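Local atomic coordinates of S.cerevisiae chromosome XVI reading frame ORF YPL253c (Saccharomyces cerevisiae, PDB entry 2O0A), a protein that recruits the kinesin-14 motor KAR3 to microtubules and spindle poles and cross-links antiparallel microtubules with it, this chain being its C-terminal, motor-like domain without a nucleotide-binding site. Residues S100-G105 / N269-K274; K202-P207 / P220-F225; L111-A116 / N176-L181; T129-F134 / I165-K170. One frame throughout, in Å; residues are numbered along the deposited sequence.

Interaction 1: S100-G105 / N269-K274; sequences STTPHG and NLNDSK. With EDO (1,2-ethanediol), chain B.
T101 and T102 each offer a hydroxyl to the residues that follow strand 265-270. T101 OG1 donates to D272 OD2 over 2.7 Å, on the anti side of the carboxylate. Its chi1 of 57° sets OG1 in the crowded position between backbone N and carbonyl carbon, facing the other segment. T102 and N271 meet tip to tip: N271 ND2 gives a nearly straight N-H to T102 OG1 at 2.9 Å, almost in the amide plane. Two waters lie between: the first accepts from T101 N at 2.9 Å and lies 2.6 Å from N271 OD1; the second donates to T101 OG1 at 2.8 Å. An alanine in place of N271 would probably leave T102 OG1 without its amide donor and the first water with one close acceptor fewer. Farther back, N269 ND2 is tied to L99 O, while N269 OD1 takes a bond from an ethanediol, probably of the crystallisation liquor. The 100-105 loop, between strand 94-99 and helix 105-116, probably corresponds to the kinesin P-loop, but STTPHG does not match that glycine-rich sequence and contains no lysine. Hydroxyls, amides and water thus join the segments, consistent with a motor fold without a nucleotide site.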
loop_
_atom_site.group_PDB
_atom_site.type_symbol
_atom_site.label_atom_id
_atom_site.label_comp_id
_atom_site.label_asym_id
_atom_site.label_seq_id
_atom_site.Cartn_x
_atom_site.Cartn_y
_atom_site.Cartn_z
ATOM N N SER A 100 3.134 -2.605 -8.453
ATOM C CA SER A 100 2.543 -2.250 -9.749
ATOM C C SER A 100 3.600 -2.485 -10.800
ATOM O O SER A 100 4.782 -2.453 -10.490
ATOM C CB SER A 100 2.159 -0.783 -9.766
ATOM O OG SER A 100 1.048 -0.513 -8.896
ATOM N N THR A 101 3.189 -2.716 -12.045
ATOM C CA THR A 101 4.179 -2.844 -13.125
ATOM C C THR A 101 4.051 -1.724 -14.164
ATOM O O THR A 101 4.777 -1.704 -15.175
ATOM C CB THR A 101 4.112 -4.229 -13.824
ATOM O OG1 THR A 101 2.784 -4.441 -14.318
ATOM C CG2 THR A 101 4.503 -5.350 -12.859
ATOM N N THR A 102 3.122 -0.806 -13.915
ATOM C CA THR A 102 2.907 0.369 -14.751
ATOM C C THR A 102 2.780 1.591 -13.845
ATOM O O THR A 102 2.534 1.439 -12.643
ATOM C CB THR A 102 1.633 0.237 -15.601
ATOM O OG1 THR A 102 0.494 0.016 -14.751
ATOM C CG2 THR A 102 1.759 -0.909 -16.593
ATOM N N PRO A 103 2.972 2.800 -14.404
ATOM C CA PRO A 103 2.788 4.023 -13.623
ATOM C C PRO A 103 1.449 4.030 -12.897
ATOM O O PRO A 103 0.399 3.766 -13.507
ATOM C CB PRO A 103 2.825 5.117 -14.692
ATOM C CG PRO A 103 3.733 4.563 -15.731
ATOM C CD PRO A 103 3.405 3.093 -15.787
ATOM N N HIS A 104 1.489 4.308 -11.591
ATOM C CA HIS A 104 0.280 4.323 -10.779
ATOM C C HIS A 104 0.125 5.579 -9.905
ATOM O O HIS A 104 -0.246 5.507 -8.705
ATOM C CB HIS A 104 0.227 3.061 -9.919
ATOM C CG HIS A 104 -0.451 1.901 -10.588
ATOM N ND1 HIS A 104 -1.673 1.413 -10.177
ATOM C CD2 HIS A 104 -0.082 1.141 -11.647
ATOM C CE1 HIS A 104 -2.027 0.404 -10.954
ATOM N NE2 HIS A 104 -1.077 0.213 -11.852
ATOM N N GLY A 105 0.368 6.748 -10.494
ATOM C CA GLY A 105 0.170 8.009 -9.771
ATOM C C GLY A 105 -1.246 8.242 -9.277
ATOM O O GLY A 105 -1.452 8.891 -8.243
ATOM N N ASN A 269 -1.255 -4.834 -7.766
ATOM C CA ASN A 269 -2.034 -4.246 -8.854
ATOM C C ASN A 269 -1.762 -5.012 -10.131
ATOM O O ASN A 269 -0.670 -4.912 -10.698
ATOM C CB ASN A 269 -1.702 -2.758 -9.021
ATOM C CG ASN A 269 -2.067 -1.951 -7.794
ATOM O OD1 ASN A 269 -3.238 -1.603 -7.584
ATOM N ND2 ASN A 269 -1.062 -1.640 -6.965
ATOM N N LEU A 270 -2.761 -5.768 -10.578
ATOM C CA LEU A 270 -2.585 -6.687 -11.700
ATOM C C LEU A 270 -3.313 -6.142 -12.915
ATOM O O LEU A 270 -4.537 -6.158 -12.982
ATOM C CB LEU A 270 -3.084 -8.094 -11.334
ATOM C CG LEU A 270 -2.622 -8.761 -10.031
ATOM C CD1 LEU A 270 -3.220 -10.153 -9.939
ATOM C CD2 LEU A 270 -1.086 -8.818 -9.895
ATOM N N ASN A 271 -2.547 -5.636 -13.872
ATOM C CA ASN A 271 -3.132 -5.008 -15.047
ATOM C C ASN A 271 -2.269 -5.243 -16.269
ATOM O O ASN A 271 -2.367 -4.521 -17.254
ATOM C CB ASN A 271 -3.289 -3.505 -14.800
ATOM C CG ASN A 271 -1.960 -2.772 -14.810
ATOM O OD1 ASN A 271 -0.903 -3.368 -14.563
ATOM N ND2 ASN A 271 -2.000 -1.479 -15.116
ATOM N N ASP A 272 -1.428 -6.266 -16.187
ATOM C CA ASP A 272 -0.311 -6.443 -17.103
ATOM C C ASP A 272 -0.106 -7.938 -17.344
ATOM O O ASP A 272 0.475 -8.643 -16.517
ATOM C CB ASP A 272 0.919 -5.828 -16.433
ATOM C CG ASP A 272 2.125 -5.763 -17.331
ATOM O OD1 ASP A 272 2.001 -5.945 -18.564
ATOM O OD2 ASP A 272 3.217 -5.508 -16.778
ATOM N N SER A 273 -0.571 -8.431 -18.490
ATOM C CA SER A 273 -0.476 -9.860 -18.756
ATOM C C SER A 273 0.934 -10.451 -18.684
ATOM O O SER A 273 1.125 -11.531 -18.138
ATOM C CB SER A 273 -1.125 -10.193 -20.095
ATOM O OG SER A 273 -2.521 -10.023 -19.987
ATOM N N LYS A 274 1.922 -9.741 -19.221
ATOM C CA LYS A 274 3.280 -10.295 -19.281
ATOM C C LYS A 274 3.889 -10.517 -17.895
ATOM O O LYS A 274 4.664 -11.436 -17.704
ATOM C CB LYS A 274 4.199 -9.468 -20.185
ATOM C CG LYS A 274 4.528 -8.084 -19.688
ATOM C CD LYS A 274 5.579 -7.456 -20.587
ATOM C CE LYS A 274 6.388 -6.419 -19.841
ATOM N NZ LYS A 274 7.746 -6.253 -20.442
HETATM C C1 EDO B . -5.418 -1.736 -10.273
HETATM O O1 EDO B . -4.846 -0.500 -9.846
HETATM C C2 EDO B . -4.719 -2.183 -11.561
HETATM O O2 EDO B . -4.151 -1.029 -12.208
HETATM O O HOH W 1 0.353 -2.629 -12.365
HETATM O O HOH W 2 0.727 -5.746 -12.854
#

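Interaction 2: K202-P207 / P220-F225; sequences KVQFFP and PVDFYF
V203 and F205 pack beside F223 and V221 on the closely filled face of this strand pair. The F223 ring turns its edge to V203, CD2 lying 3.9 Å from V203 CB, and F205 does likewise, CE2 sitting 3.8 Å from F223 CB. L111 and L115 of helix 105-116 pack on this face, against F223 and F205. Four backbone bonds hold the strands together, the straightest from V203 N to F223 O at 2.8 Å (176°). The antiparallel pair lies in the central mixed sheet of the kinesin-like motor fold, strand 221-228 also pairing in parallel with strand 94-99. Packing is looser on the face of K202, Q204 and D222, where the K202 chain lies along the Y224 ring and a water accepts from K202 NZ and Q204 NE2 (2.7 Å) and donates to D222 OD1. K202 NZ stays 4.5 Å from D222 OD1, beyond a salt bridge, and also bonds I165 O; Q204 OE1 is held by T129. At the partly exposed end P220 CB makes a CH-pi contact over the F206 ring face, 3.7 Å from its centroid. An alanine in place of F206 would probably strip P220 of this cover and open a gap beside T129.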
loop_
_atom_site.group_PDB
_atom_site.type_symbol
_atom_site.label_atom_id
_atom_site.label_comp_id
_atom_site.label_asym_id
_atom_site.label_seq_id
_atom_site.Cartn_x
_atom_site.Cartn_y
_atom_site.Cartn_z
ATOM N N LYS A 202 5.841 8.891 3.832
ATOM C CA LYS A 202 5.620 8.747 5.264
ATOM C C LYS A 202 4.639 9.821 5.695
ATOM O O LYS A 202 4.845 11.014 5.425
ATOM C CB LYS A 202 6.941 8.886 6.038
ATOM C CG LYS A 202 6.732 8.827 7.549
ATOM C CD LYS A 202 8.044 8.984 8.269
ATOM C CE LYS A 202 7.799 8.799 9.771
ATOM N NZ LYS A 202 9.000 9.190 10.591
ATOM N N VAL A 203 3.548 9.390 6.324
ATOM C CA VAL A 203 2.517 10.298 6.808
ATOM C C VAL A 203 2.499 10.166 8.327
ATOM O O VAL A 203 2.493 9.047 8.863
ATOM C CB VAL A 203 1.128 9.936 6.211
ATOM C CG1 VAL A 203 0.022 10.794 6.828
ATOM C CG2 VAL A 203 1.138 10.083 4.688
ATOM N N GLN A 204 2.511 11.294 9.036
ATOM C CA GLN A 204 2.363 11.261 10.493
ATOM C C GLN A 204 0.991 11.827 10.846
ATOM O O GLN A 204 0.578 12.844 10.291
ATOM C CB GLN A 204 3.427 12.111 11.166
ATOM C CG GLN A 204 4.846 11.674 10.897
ATOM C CD GLN A 204 5.844 12.629 11.546
ATOM O OE1 GLN A 204 5.940 13.808 11.182
ATOM N NE2 GLN A 204 6.558 12.129 12.528
ATOM N N PHE A 205 0.311 11.164 11.767
ATOM C CA PHE A 205 -0.978 11.624 12.271
ATOM C C PHE A 205 -0.791 12.076 13.724
ATOM O O PHE A 205 -0.608 11.236 14.591
ATOM C CB PHE A 205 -2.009 10.482 12.226
ATOM C CG PHE A 205 -2.360 10.024 10.823
ATOM C CD1 PHE A 205 -3.426 10.607 10.123
ATOM C CD2 PHE A 205 -1.631 9.004 10.221
ATOM C CE1 PHE A 205 -3.750 10.192 8.804
ATOM C CE2 PHE A 205 -1.960 8.560 8.920
ATOM C CZ PHE A 205 -3.010 9.166 8.211
ATOM N N PHE A 206 -0.827 13.388 13.966
ATOM C CA PHE A 206 -0.654 13.939 15.313
ATOM C C PHE A 206 -2.025 14.237 15.897
ATOM O O PHE A 206 -2.740 15.093 15.370
ATOM C CB PHE A 206 0.146 15.237 15.259
ATOM C CG PHE A 206 1.586 15.047 14.936
ATOM C CD1 PHE A 206 2.501 14.778 15.948
ATOM C CD2 PHE A 206 2.032 15.121 13.623
ATOM C CE1 PHE A 206 3.858 14.605 15.664
ATOM C CE2 PHE A 206 3.393 14.941 13.337
ATOM C CZ PHE A 206 4.293 14.681 14.360
ATOM N N PRO A 207 -2.405 13.550 16.985
ATOM C CA PRO A 207 -3.749 13.791 17.511
ATOM C C PRO A 207 -3.924 15.212 18.021
ATOM O O PRO A 207 -3.045 15.752 18.721
ATOM C CB PRO A 207 -3.858 12.793 18.671
ATOM C CG PRO A 207 -2.465 12.515 19.067
ATOM C CD PRO A 207 -1.688 12.530 17.774
ATOM N N PRO A 220 3.104 10.996 17.150
ATOM C CA PRO A 220 2.201 10.600 16.075
ATOM C C PRO A 220 2.051 9.094 15.853
ATOM O O PRO A 220 2.875 8.293 16.319
ATOM C CB PRO A 220 2.882 11.201 14.859
ATOM C CG PRO A 220 4.389 11.079 15.171
ATOM C CD PRO A 220 4.509 11.005 16.701
ATOM N N VAL A 221 1.009 8.718 15.114
ATOM C CA VAL A 221 0.938 7.391 14.504
ATOM C C VAL A 221 1.534 7.552 13.121
ATOM O O VAL A 221 1.193 8.500 12.415
ATOM C CB VAL A 221 -0.526 6.885 14.408
ATOM C CG1 VAL A 221 -0.598 5.536 13.728
ATOM C CG2 VAL A 221 -1.150 6.816 15.813
ATOM N N ASP A 222 2.448 6.648 12.769
ATOM C CA ASP A 222 3.150 6.701 11.479
ATOM C C ASP A 222 2.512 5.747 10.494
ATOM O O ASP A 222 2.182 4.614 10.841
ATOM C CB ASP A 222 4.613 6.297 11.634
ATOM C CG ASP A 222 5.388 7.216 12.566
ATOM O OD1 ASP A 222 5.087 8.424 12.627
ATOM O OD2 ASP A 222 6.319 6.707 13.230
ATOM N N PHE A 223 2.358 6.233 9.263
ATOM C CA PHE A 223 1.887 5.430 8.138
ATOM C C PHE A 223 2.888 5.522 6.994
ATOM O O PHE A 223 3.338 6.617 6.664
ATOM C CB PHE A 223 0.520 5.952 7.682
ATOM C CG PHE A 223 0.108 5.431 6.331
ATOM C CD1 PHE A 223 -0.165 4.077 6.172
ATOM C CD2 PHE A 223 0.017 6.286 5.226
ATOM C CE1 PHE A 223 -0.518 3.554 4.934
ATOM C CE2 PHE A 223 -0.341 5.784 3.960
ATOM C CZ PHE A 223 -0.611 4.408 3.809
ATOM N N TYR A 224 3.214 4.380 6.372
ATOM C CA TYR A 224 4.156 4.353 5.254
ATOM C C TYR A 224 3.481 3.783 4.034
ATOM O O TYR A 224 2.964 2.668 4.087
ATOM C CB TYR A 224 5.394 3.503 5.580
ATOM C CG TYR A 224 6.080 3.921 6.849
ATOM C CD1 TYR A 224 7.201 4.756 6.813
ATOM C CD2 TYR A 224 5.621 3.457 8.086
ATOM C CE1 TYR A 224 7.837 5.142 7.997
ATOM C CE2 TYR A 224 6.253 3.850 9.267
ATOM C CZ TYR A 224 7.344 4.678 9.209
ATOM O OH TYR A 224 7.982 5.048 10.381
ATOM N N PHE A 225 3.507 4.545 2.942
ATOM C CA PHE A 225 3.030 4.069 1.646
ATOM C C PHE A 225 4.240 3.786 0.778
ATOM O O PHE A 225 5.004 4.697 0.430
ATOM C CB PHE A 225 2.123 5.124 1.020
ATOM C CG PHE A 225 1.627 4.787 -0.360
ATOM C CD1 PHE A 225 0.994 3.584 -0.625
ATOM C CD2 PHE A 225 1.735 5.728 -1.380
ATOM C CE1 PHE A 225 0.502 3.291 -1.909
ATOM C CE2 PHE A 225 1.241 5.453 -2.663
ATOM C CZ PHE A 225 0.622 4.227 -2.931
HETATM O O HOH W 3 7.536 9.668 13.029
#

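Interaction 3: L111-A116 / N176-L181; sequences LIKFLA and NGLEDL
L178 overlaps the flank of helix 105-116 with both methyls, one on I112 and one on K113. Its CD2 meets I112 CG2 at 3.7 Å, while CD1 lies 3.6 Å from K113 CG and follows the aliphatic part of that lysine as far as CE. I112 CG2, anti to the backbone N, is the branch that faces the incoming loop, and L181 closes on the same methyl from another direction, its CD1 3.9 Å away. Two leucines three residues apart thus converge on one isoleucine methyl. A short 3-10 turn over residues 178-180 makes this spacing possible: L181 N bonds back to L178 O at 3.1 Å, which carries the chain round so that both leucines reach the helix. D180, at the end of the turn, folds back to brace its start, since its OD2 accepts the N-H of N176 at 2.9 Å, on the syn side but tilted from the carboxylate plane, and also that of E175. G177 has phi 48° and psi -132°, a backbone shape seldom adopted by residues with a side chain, and its N makes a weak, strongly bent bond (127°) to A116 O at 2.9 Å. The same carbonyl has a second donor in Q123 NE2. Apolar contact therefore carries most of the association. Around it, F185 adds to the cover on I112 and L178, and L130 of strand 126-136 touches both I112 and L181, so the loop packs where helix 105-116 meets the central sheet, with helix 72-89 against L111, F114 and L115.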
loop_
_atom_site.group_PDB
_atom_site.type_symbol
_atom_site.label_atom_id
_atom_site.label_comp_id
_atom_site.label_asym_id
_atom_site.label_seq_id
_atom_site.Cartn_x
_atom_site.Cartn_y
_atom_site.Cartn_z
ATOM N N LEU A 111 -4.994 8.105 -2.538
ATOM C CA LEU A 111 -4.616 7.852 -1.157
ATOM C C LEU A 111 -4.602 9.160 -0.381
ATOM O O LEU A 111 -5.192 9.263 0.688
ATOM C CB LEU A 111 -3.231 7.197 -1.083
ATOM C CG LEU A 111 -2.645 7.027 0.319
ATOM C CD1 LEU A 111 -3.507 6.139 1.214
ATOM C CD2 LEU A 111 -1.247 6.473 0.206
ATOM N N ILE A 112 -3.924 10.162 -0.923
ATOM C CA ILE A 112 -3.776 11.435 -0.219
ATOM C C ILE A 112 -5.127 12.114 -0.004
ATOM O O ILE A 112 -5.395 12.649 1.065
ATOM C CB ILE A 112 -2.816 12.357 -0.977
ATOM C CG1 ILE A 112 -1.360 12.093 -0.583
ATOM C CG2 ILE A 112 -3.099 13.829 -0.640
ATOM C CD1 ILE A 112 -1.001 10.707 -0.209
ATOM N N LYS A 113 -5.993 12.028 -1.004
ATOM C CA LYS A 113 -7.329 12.609 -0.892
ATOM C C LYS A 113 -8.143 11.917 0.209
ATOM O O LYS A 113 -8.829 12.577 0.999
ATOM C CB LYS A 113 -8.044 12.520 -2.234
ATOM C CG LYS A 113 -7.459 13.448 -3.265
ATOM C CD LYS A 113 -8.437 13.718 -4.378
ATOM C CE LYS A 113 -8.280 12.748 -5.521
ATOM N NZ LYS A 113 -9.123 13.192 -6.679
ATOM N N PHE A 114 -8.064 10.588 0.255
ATOM C CA PHE A 114 -8.729 9.793 1.283
ATOM C C PHE A 114 -8.278 10.197 2.696
ATOM O O PHE A 114 -9.083 10.272 3.638
ATOM C CB PHE A 114 -8.464 8.301 1.019
ATOM C CG PHE A 114 -8.790 7.422 2.186
ATOM C CD1 PHE A 114 -10.123 7.153 2.506
ATOM C CD2 PHE A 114 -7.785 6.860 2.968
ATOM C CE1 PHE A 114 -10.451 6.359 3.586
ATOM C CE2 PHE A 114 -8.099 6.043 4.059
ATOM C CZ PHE A 114 -9.452 5.805 4.381
ATOM N N LEU A 115 -6.978 10.437 2.843
ATOM C CA LEU A 115 -6.419 10.782 4.145
ATOM C C LEU A 115 -6.678 12.222 4.515
ATOM O O LEU A 115 -7.057 12.503 5.651
ATOM C CB LEU A 115 -4.910 10.563 4.157
ATOM C CG LEU A 115 -4.463 9.126 3.950
ATOM C CD1 LEU A 115 -2.939 9.048 3.886
ATOM C CD2 LEU A 115 -5.042 8.230 5.050
ATOM N N ALA A 116 -6.473 13.124 3.574
ATOM C CA ALA A 116 -6.134 14.484 3.970
ATOM C C ALA A 116 -6.841 15.623 3.264
ATOM O O ALA A 116 -6.475 16.778 3.473
ATOM C CB ALA A 116 -4.613 14.665 3.911
ATOM N N ASN A 176 -5.181 21.160 3.175
ATOM C CA ASN A 176 -6.217 20.934 2.167
ATOM C C ASN A 176 -5.750 19.934 1.105
ATOM O O ASN A 176 -5.575 20.279 -0.068
ATOM C CB ASN A 176 -6.640 22.264 1.526
ATOM C CG ASN A 176 -7.068 23.308 2.554
ATOM O OD1 ASN A 176 -7.940 23.061 3.387
ATOM N ND2 ASN A 176 -6.447 24.480 2.496
ATOM N N GLY A 177 -5.528 18.695 1.534
ATOM C CA GLY A 177 -5.200 17.601 0.630
ATOM C C GLY A 177 -4.111 17.924 -0.374
ATOM O O GLY A 177 -3.066 18.480 -0.014
ATOM N N LEU A 178 -4.371 17.599 -1.638
ATOM C CA LEU A 178 -3.379 17.738 -2.705
ATOM C C LEU A 178 -2.881 19.169 -2.941
ATOM O O LEU A 178 -1.827 19.368 -3.540
ATOM C CB LEU A 178 -3.916 17.140 -4.007
ATOM C CG LEU A 178 -4.106 15.621 -4.043
ATOM C CD1 LEU A 178 -4.998 15.255 -5.209
ATOM C CD2 LEU A 178 -2.768 14.913 -4.157
ATOM N N GLU A 179 -3.629 20.152 -2.438
ATOM C CA GLU A 179 -3.314 21.582 -2.614
ATOM C C GLU A 179 -2.023 22.011 -1.917
ATOM O O GLU A 179 -1.397 23.003 -2.293
ATOM C CB GLU A 179 -4.487 22.433 -2.106
ATOM C CG GLU A 179 -5.754 22.265 -2.937
ATOM C CD GLU A 179 -7.004 22.776 -2.242
ATOM O OE1 GLU A 179 -6.954 23.858 -1.617
ATOM O OE2 GLU A 179 -8.046 22.094 -2.328
ATOM N N ASP A 180 -1.630 21.262 -0.899
ATOM C CA ASP A 180 -0.411 21.560 -0.157
ATOM C C ASP A 180 0.796 20.826 -0.700
ATOM O O ASP A 180 1.920 20.986 -0.193
ATOM C CB ASP A 180 -0.620 21.254 1.319
ATOM C CG ASP A 180 -1.581 22.221 1.966
ATOM O OD1 ASP A 180 -1.521 23.425 1.639
ATOM O OD2 ASP A 180 -2.408 21.777 2.778
ATOM N N LEU A 181 0.566 20.017 -1.729
ATOM C CA LEU A 181 1.632 19.211 -2.305
ATOM C C LEU A 181 2.016 19.730 -3.685
ATOM O O LEU A 181 1.227 20.459 -4.315
ATOM C CB LEU A 181 1.207 17.737 -2.361
ATOM C CG LEU A 181 0.941 17.122 -0.985
ATOM C CD1 LEU A 181 0.306 15.753 -1.147
ATOM C CD2 LEU A 181 2.204 17.051 -0.138
#

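Interaction 4: T129-F134 / I165-K170; sequences TLQFVF and ISLDSK
Near Q131 and K170 the two segments run crosswise, the path from residue 130 to 133 making an angle of 106° with that from 167 to 170, so they do not pair as neighbouring strands. Strand 165-168 belongs instead to a small two-stranded antiparallel sheet with strand 157-160, which leans on strand 126-136 of the central sheet of the kinesin-like motor fold. Q131 spans the gap. With CG anti to the carbonyl carbon (chi1 -63°) and the chain extended beyond it, its amide reaches the other backbone, where NE2 gives one N-H to L167 O and the other to S169 O, both at 3.0 Å. In each case the nitrogen stands above the carbonyl plane, well off the lone pairs. The opposite end of the amide, OE1, accepts a hydrogen bond from a water 2.8 Å away that itself takes the N-H of L167, and with three such bonds the amide is unlikely to turn over. Apolar groups fill in around this polar grip: L167 CD2 lies against Q131 CB at 3.9 Å, and V133 CG1 rests 3.5 Å from S169 CB. Outside the pair, K170 N is anchored by D143, and L167 packs on L158 of the partner strand. A second water completes the bridge, accepting the N-H of F132 at 3.0 Å and lying 2.8 Å from S169 OG and 2.6 Å from K170 O.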
loop_
_atom_site.group_PDB
_atom_site.type_symbol
_atom_site.label_atom_id
_atom_site.label_comp_id
_atom_site.label_asym_id
_atom_site.label_seq_id
_atom_site.Cartn_x
_atom_site.Cartn_y
_atom_site.Cartn_z
ATOM N N THR A 129 1.013 15.181 8.444
ATOM C CA THR A 129 2.212 15.570 7.696
ATOM C C THR A 129 2.563 14.541 6.636
ATOM O O THR A 129 2.134 13.393 6.713
ATOM C CB THR A 129 3.442 15.705 8.615
ATOM O OG1 THR A 129 3.869 14.408 9.031
ATOM C CG2 THR A 129 3.093 16.524 9.840
ATOM N N LEU A 130 3.355 14.965 5.663
ATOM C CA LEU A 130 3.788 14.072 4.597
ATOM C C LEU A 130 5.220 14.348 4.168
ATOM O O LEU A 130 5.628 15.500 4.061
ATOM C CB LEU A 130 2.819 14.174 3.402
ATOM C CG LEU A 130 2.977 13.169 2.248
ATOM C CD1 LEU A 130 1.628 12.794 1.607
ATOM C CD2 LEU A 130 3.951 13.697 1.189
ATOM N N GLN A 131 5.950 13.263 3.948
ATOM C CA GLN A 131 7.245 13.284 3.255
ATOM C C GLN A 131 7.180 12.271 2.131
ATOM O O GLN A 131 6.428 11.306 2.218
ATOM C CB GLN A 131 8.376 12.896 4.206
ATOM C CG GLN A 131 8.533 13.874 5.366
ATOM C CD GLN A 131 9.468 13.356 6.403
ATOM O OE1 GLN A 131 9.110 12.484 7.194
ATOM N NE2 GLN A 131 10.680 13.882 6.419
ATOM N N PHE A 132 7.973 12.484 1.091
ATOM C CA PHE A 132 7.928 11.613 -0.089
ATOM C C PHE A 132 9.320 11.589 -0.685
ATOM O O PHE A 132 9.818 12.613 -1.136
ATOM C CB PHE A 132 6.877 12.182 -1.065
ATOM C CG PHE A 132 6.680 11.401 -2.341
ATOM C CD1 PHE A 132 7.123 10.093 -2.497
ATOM C CD2 PHE A 132 5.984 11.998 -3.384
ATOM C CE1 PHE A 132 6.914 9.396 -3.703
ATOM C CE2 PHE A 132 5.753 11.307 -4.580
ATOM C CZ PHE A 132 6.222 10.028 -4.743
ATOM N N VAL A 133 9.944 10.414 -0.645
ATOM C CA VAL A 133 11.266 10.235 -1.236
ATOM C C VAL A 133 11.257 9.081 -2.230
ATOM O O VAL A 133 10.349 8.257 -2.222
ATOM C CB VAL A 133 12.354 9.966 -0.171
ATOM C CG1 VAL A 133 12.418 11.101 0.845
ATOM C CG2 VAL A 133 12.114 8.636 0.522
ATOM N N PHE A 134 12.278 9.037 -3.085
ATOM C CA PHE A 134 12.459 7.915 -4.000
ATOM C C PHE A 134 13.870 7.360 -3.866
ATOM O O PHE A 134 14.836 8.119 -3.902
ATOM C CB PHE A 134 12.184 8.335 -5.444
ATOM C CG PHE A 134 12.203 7.197 -6.418
ATOM C CD1 PHE A 134 11.137 6.308 -6.478
ATOM C CD2 PHE A 134 13.284 7.012 -7.270
ATOM C CE1 PHE A 134 11.137 5.252 -7.368
ATOM C CE2 PHE A 134 13.299 5.950 -8.173
ATOM C CZ PHE A 134 12.220 5.070 -8.218
ATOM N N ILE A 165 10.918 4.830 10.894
ATOM C CA ILE A 165 11.990 5.242 9.995
ATOM C C ILE A 165 11.917 6.759 9.890
ATOM O O ILE A 165 10.865 7.316 9.540
ATOM C CB ILE A 165 11.872 4.636 8.576
ATOM C CG1 ILE A 165 11.837 3.101 8.630
ATOM C CG2 ILE A 165 13.032 5.122 7.686
ATOM C CD1 ILE A 165 11.433 2.449 7.332
ATOM N N SER A 166 13.020 7.421 10.232
ATOM C CA SER A 166 13.145 8.862 10.080
ATOM C C SER A 166 13.664 9.197 8.700
ATOM O O SER A 166 14.685 8.667 8.250
ATOM C CB SER A 166 14.095 9.436 11.138
ATOM O OG SER A 166 13.542 9.219 12.417
ATOM N N LEU A 167 12.934 10.075 8.025
ATOM C CA LEU A 167 13.339 10.583 6.731
ATOM C C LEU A 167 13.889 11.985 6.930
ATOM O O LEU A 167 13.225 12.850 7.506
ATOM C CB LEU A 167 12.147 10.607 5.761
ATOM C CG LEU A 167 11.712 9.330 5.023
ATOM C CD1 LEU A 167 11.388 8.157 5.941
ATOM C CD2 LEU A 167 10.511 9.653 4.150
ATOM N N ASP A 168 15.127 12.189 6.493
ATOM C CA ASP A 168 15.693 13.514 6.408
ATOM C C ASP A 168 15.359 13.970 5.000
ATOM O O ASP A 168 16.076 13.664 4.041
ATOM C CB ASP A 168 17.205 13.449 6.648
ATOM C CG ASP A 168 17.891 14.785 6.513
ATOM O OD1 ASP A 168 17.235 15.810 6.217
ATOM O OD2 ASP A 168 19.129 14.802 6.710
ATOM N N SER A 169 14.198 14.620 4.890
ATOM C CA SER A 169 13.663 15.095 3.626
ATOM C C SER A 169 12.580 16.099 3.958
ATOM O O SER A 169 12.128 16.181 5.104
ATOM C CB SER A 169 13.086 13.932 2.805
ATOM O OG SER A 169 11.847 13.495 3.339
ATOM N N LYS A 170 12.177 16.871 2.954
ATOM C CA LYS A 170 11.171 17.907 3.132
ATOM C C LYS A 170 9.873 17.344 3.698
ATOM O O LYS A 170 9.332 16.355 3.182
ATOM C CB LYS A 170 10.893 18.581 1.795
ATOM C CG LYS A 170 9.828 19.665 1.846
ATOM C CD LYS A 170 10.253 20.855 2.687
ATOM C CE LYS A 170 9.100 21.842 2.841
ATOM N NZ LYS A 170 8.525 22.238 1.518
HETATM O O HOH W 4 10.548 11.351 9.276
HETATM O O HOH W 5 10.054 14.553 1.414
#

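Interactions 2, 3 and 4 cluster, their centres 11 to 16 Å apart, whereas interaction 1 lies 23 to 27 Å from each. Along the chain interaction 4 is nested within interaction 3, interaction 2 follows, and interaction 1 encloses all three. Interactions 1, 2 and 4 reach the same central sheet; strands 126-136 and 197-207 are neighbours in it, linking 4 to 2 through the K202 O to Q131 N bond. Helix 105-116 begins in the loop of interaction 1 and carries interaction 3, while its L111 and L115 pack on F223 and F205 of interaction 2. Helix 105-116 and the central sheet thus connect all four contacts within the motor-like domain.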